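Side-chain contact in hypothetical protein AGR_pAT_315 (Agrobacterium tumefaciens str. C58, PDB 1VQY), which is of unknown function but belongs to the NIPSNAP family, whose members share the dimeric alpha-beta barrel type of fold: residues B[28-33]-B[63-68]. Sequence-based numbering, arbitrary orientation.
Sequences QEYLKL and VIHMWG
Tyr30 and Val63 point at each other between helix and strand, and their contact is the close-packed part of the meeting of 28-33 with 63-68. CE1 of Tyr30 lies 3.8 Å from CG2 of Val63 and 3.9 Å from its CG1, so one ring carbon rests against both methyls of the fork. CD1 of Tyr30 adds a second approach to CG2 of Val63 at 4.0 Å. Tyr30 reaches the strand because its CG stands anti to the backbone N (chi1 178°), which carries the ring off the helix toward the sheet. The neighbouring Tyr20, Ile22 and Leu95 also touch this side chain, in keeping with a buried position.

Helix 27-46 here packs on one face of a four-stranded antiparallel sheet, as expected of a ferredoxin-like subunit of the dimeric alpha-beta barrel clan; on strand 62-69, Val63, His65 and Trp67 alternate with Ile64 and Met66, and Met66, modelled as selenomethionine, packs against Met66 of the second subunit.

Toward His65 the fit is looser. OH of Tyr30 stands 4.0 Å from NE2 of His65, too far for a hydrogen bond, and is instead hydrogen-bonded to the hydroxyl of Tyr52, whose ring stacks on that of His65. The imidazole's other nitrogen is fixed from along the strand: NE1 of Trp67 donates to ND1 of His65 at 3.0 Å, nearly straight (163°) and close to both ring planes, which makes ND1 the acceptor and probably restricts rotation of the imidazole. The solvent side belongs to the helix, where Gln28, Glu29 and Lys32 are exposed and do not contact 63-68.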
ATOM      1  N   GLN B  28      -1.234 -23.309   9.900  1.00 18.45           N
ATOM      2  CA  GLN B  28      -1.242 -24.772   9.889  1.00 19.92           C
ATOM      3  C   GLN B  28      -2.645 -25.341   9.733  1.00 19.67           C
ATOM      4  O   GLN B  28      -2.817 -26.416   9.162  1.00 19.34           O
ATOM      5  CB  GLN B  28      -0.570 -25.347  11.140  1.00 20.46           C
ATOM      6  CG  GLN B  28       0.932 -25.023  11.244  1.00 26.54           C
ATOM      7  CD  GLN B  28       1.725 -25.410   9.997  1.00 32.86           C
ATOM      8  OE1 GLN B  28       1.659 -26.552   9.531  1.00 30.20           O
ATOM      9  NE2 GLN B  28       2.463 -24.444   9.437  1.00 31.16           N
ATOM     10  N   GLU B  29      -3.639 -24.628  10.240  1.00 20.43           N
ATOM     11  CA  GLU B  29      -5.041 -25.028  10.069  1.00 22.21           C
ATOM     12  C   GLU B  29      -5.481 -24.833   8.607  1.00 20.27           C
ATOM     13  O   GLU B  29      -6.079 -25.726   8.005  1.00 18.72           O
ATOM     14  CB  GLU B  29      -5.923 -24.223  11.018  1.00 21.59           C
ATOM     15  CG  GLU B  29      -7.330 -24.755  11.197  1.00 27.73           C
ATOM     16  CD  GLU B  29      -8.170 -23.887  12.144  1.00 27.85           C
ATOM     17  OE1 GLU B  29      -7.587 -23.166  12.990  1.00 35.10           O
ATOM     18  OE2 GLU B  29      -9.420 -23.923  12.029  1.00 36.22           O
ATOM     19  N   TYR B  30      -5.162 -23.667   8.043  1.00 19.11           N
ATOM     20  CA  TYR B  30      -5.380 -23.394   6.618  1.00 19.04           C
ATOM     21  C   TYR B  30      -4.773 -24.496   5.755  1.00 18.77           C
ATOM     22  O   TYR B  30      -5.455 -25.094   4.935  1.00 18.19           O
ATOM     23  CB  TYR B  30      -4.764 -22.048   6.199  1.00 18.09           C
ATOM     24  CG  TYR B  30      -4.943 -21.778   4.735  1.00 18.52           C
ATOM     25  CD1 TYR B  30      -4.013 -22.263   3.798  1.00 19.89           C
ATOM     26  CD2 TYR B  30      -6.048 -21.068   4.258  1.00 19.46           C
ATOM     27  CE1 TYR B  30      -4.170 -22.032   2.438  1.00 16.98           C
ATOM     28  CE2 TYR B  30      -6.219 -20.838   2.887  1.00 17.79           C
ATOM     29  CZ  TYR B  30      -5.281 -21.339   1.988  1.00 16.65           C
ATOM     30  OH  TYR B  30      -5.417 -21.144   0.626  1.00 19.56           O
ATOM     31  N   LEU B  31      -3.480 -24.740   5.956  1.00 18.11           N
ATOM     32  CA  LEU B  31      -2.746 -25.751   5.223  1.00 17.45           C
ATOM     33  C   LEU B  31      -3.313 -27.155   5.348  1.00 17.27           C
ATOM     34  O   LEU B  31      -3.337 -27.911   4.369  1.00 16.35           O
ATOM     35  CB  LEU B  31      -1.292 -25.756   5.686  1.00 17.14           C
ATOM     36  CG  LEU B  31      -0.453 -24.591   5.179  1.00 17.78           C
ATOM     37  CD1 LEU B  31       0.970 -24.744   5.725  1.00 17.58           C
ATOM     38  CD2 LEU B  31      -0.479 -24.475   3.618  1.00 14.51           C
ATOM     39  N   LYS B  32      -3.756 -27.497   6.556  1.00 18.43           N
ATOM     40  CA  LYS B  32      -4.256 -28.826   6.855  1.00 18.79           C
ATOM     41  C   LYS B  32      -5.560 -29.078   6.119  1.00 18.37           C
ATOM     42  O   LYS B  32      -5.769 -30.158   5.565  1.00 19.92           O
ATOM     43  CB  LYS B  32      -4.466 -29.011   8.362  1.00 18.72           C
ATOM     44  CG  LYS B  32      -5.054 -30.369   8.717  1.00 19.73           C
ATOM     45  CD  LYS B  32      -5.336 -30.549  10.199  1.00 21.54           C
ATOM     46  CE  LYS B  32      -5.370 -32.050  10.527  1.00 23.46           C
ATOM     47  NZ  LYS B  32      -5.738 -32.327  11.932  1.00 35.07           N
ATOM     48  N   LEU B  33      -6.444 -28.096   6.145  1.00 17.54           N
ATOM     49  CA  LEU B  33      -7.677 -28.180   5.370  1.00 18.85           C
ATOM     50  C   LEU B  33      -7.423 -28.396   3.880  1.00 17.60           C
ATOM     51  O   LEU B  33      -8.070 -29.235   3.254  1.00 17.33           O
ATOM     52  CB  LEU B  33      -8.516 -26.913   5.560  1.00 19.81           C
ATOM     53  CG  LEU B  33      -9.284 -26.909   6.873  1.00 19.85           C
ATOM     54  CD1 LEU B  33      -9.761 -25.505   7.166  1.00 22.76           C
ATOM     55  CD2 LEU B  33     -10.442 -27.895   6.820  1.00 21.96           C
ATOM     56  N   VAL B  63      -0.133 -17.031   1.786  1.00 21.40           N
ATOM     57  CA  VAL B  63      -0.171 -18.172   0.861  1.00 21.20           C
ATOM     58  C   VAL B  63      -0.231 -17.679  -0.596  1.00 19.21           C
ATOM     59  O   VAL B  63      -0.848 -16.675  -0.880  1.00 20.41           O
ATOM     60  CB  VAL B  63      -1.394 -19.064   1.167  1.00 21.42           C
ATOM     61  CG1 VAL B  63      -1.471 -20.210   0.210  1.00 25.06           C
ATOM     62  CG2 VAL B  63      -1.297 -19.607   2.564  1.00 22.57           C
ATOM     63  N   ILE B  64       0.383 -18.391  -1.524  1.00 19.13           N
ATOM     64  CA  ILE B  64       0.322 -18.039  -2.961  1.00 19.31           C
ATOM     65  C   ILE B  64       0.102 -19.306  -3.766  1.00 18.70           C
ATOM     66  O   ILE B  64       0.872 -20.264  -3.626  1.00 17.68           O
ATOM     67  CB  ILE B  64       1.644 -17.394  -3.439  1.00 19.34           C
ATOM     68  CG1 ILE B  64       1.861 -16.036  -2.763  1.00 22.39           C
ATOM     69  CG2 ILE B  64       1.684 -17.238  -4.980  1.00 19.67           C
ATOM     70  CD1 ILE B  64       3.264 -15.466  -2.975  1.00 22.23           C
ATOM     71  N   HIS B  65      -0.926 -19.329  -4.608  1.00 19.28           N
ATOM     72  CA  HIS B  65      -1.133 -20.477  -5.509  1.00 20.61           C
ATOM     73  C   HIS B  65      -1.415 -20.067  -6.949  1.00 21.29           C
ATOM     74  O   HIS B  65      -2.071 -19.057  -7.210  1.00 20.06           O
ATOM     75  CB  HIS B  65      -2.192 -21.464  -4.997  1.00 20.95           C
ATOM     76  CG  HIS B  65      -3.392 -20.831  -4.361  1.00 21.76           C
ATOM     77  ND1 HIS B  65      -4.664 -20.978  -4.866  1.00 20.78           N
ATOM     78  CD2 HIS B  65      -3.524 -20.107  -3.224  1.00 24.25           C
ATOM     79  CE1 HIS B  65      -5.526 -20.352  -4.088  1.00 21.79           C
ATOM     80  NE2 HIS B  65      -4.857 -19.809  -3.087  1.00 26.10           N
HETATM   81  N   MSE B  66      -0.874 -20.857  -7.876  1.00 22.42           N
HETATM   82  CA  MSE B  66      -0.979 -20.582  -9.299  1.00 24.75           C
HETATM   83  C   MSE B  66      -1.733 -21.655 -10.045  1.00 20.45           C
HETATM   84  O   MSE B  66      -1.532 -22.853  -9.814  1.00 19.54           O
HETATM   85  CB  MSE B  66       0.401 -20.416  -9.912  1.00 24.67           C
HETATM   86  CG  MSE B  66       0.894 -18.980  -9.913  1.00 30.07           C
HETATM   87 SE   MSE B  66       2.843 -18.978 -10.143  1.00 37.31          SE
HETATM   88  CE  MSE B  66       3.090 -17.134 -10.403  1.00 33.31           C
ATOM     89  N   TRP B  67      -2.583 -21.202 -10.965  1.00 18.78           N
ATOM     90  CA  TRP B  67      -3.479 -22.072 -11.726  1.00 17.50           C
ATOM     91  C   TRP B  67      -3.384 -21.771 -13.199  1.00 17.31           C
ATOM     92  O   TRP B  67      -3.492 -20.604 -13.585  1.00 17.05           O
ATOM     93  CB  TRP B  67      -4.912 -21.861 -11.276  1.00 16.78           C
ATOM     94  CG  TRP B  67      -5.121 -22.216  -9.827  1.00 17.93           C
ATOM     95  CD1 TRP B  67      -5.009 -21.381  -8.767  1.00 17.57           C
ATOM     96  CD2 TRP B  67      -5.453 -23.508  -9.289  1.00 15.36           C
ATOM     97  NE1 TRP B  67      -5.264 -22.059  -7.600  1.00 20.63           N
ATOM     98  CE2 TRP B  67      -5.536 -23.366  -7.889  1.00 20.09           C
ATOM     99  CE3 TRP B  67      -5.684 -24.767  -9.855  1.00 16.70           C
ATOM    100  CZ2 TRP B  67      -5.873 -24.431  -7.041  1.00 18.76           C
ATOM    101  CZ3 TRP B  67      -5.992 -25.828  -9.021  1.00 17.86           C
ATOM    102  CH2 TRP B  67      -6.087 -25.658  -7.626  1.00 17.85           C
ATOM    103  N   GLY B  68      -3.200 -22.827 -14.010  1.00 16.46           N
ATOM    104  CA  GLY B  68      -3.100 -22.714 -15.452  1.00 15.29           C
ATOM    105  C   GLY B  68      -4.470 -22.887 -16.077  1.00 16.50           C
ATOM    106  O   GLY B  68      -5.226 -23.779 -15.665  1.00 15.51           O
TER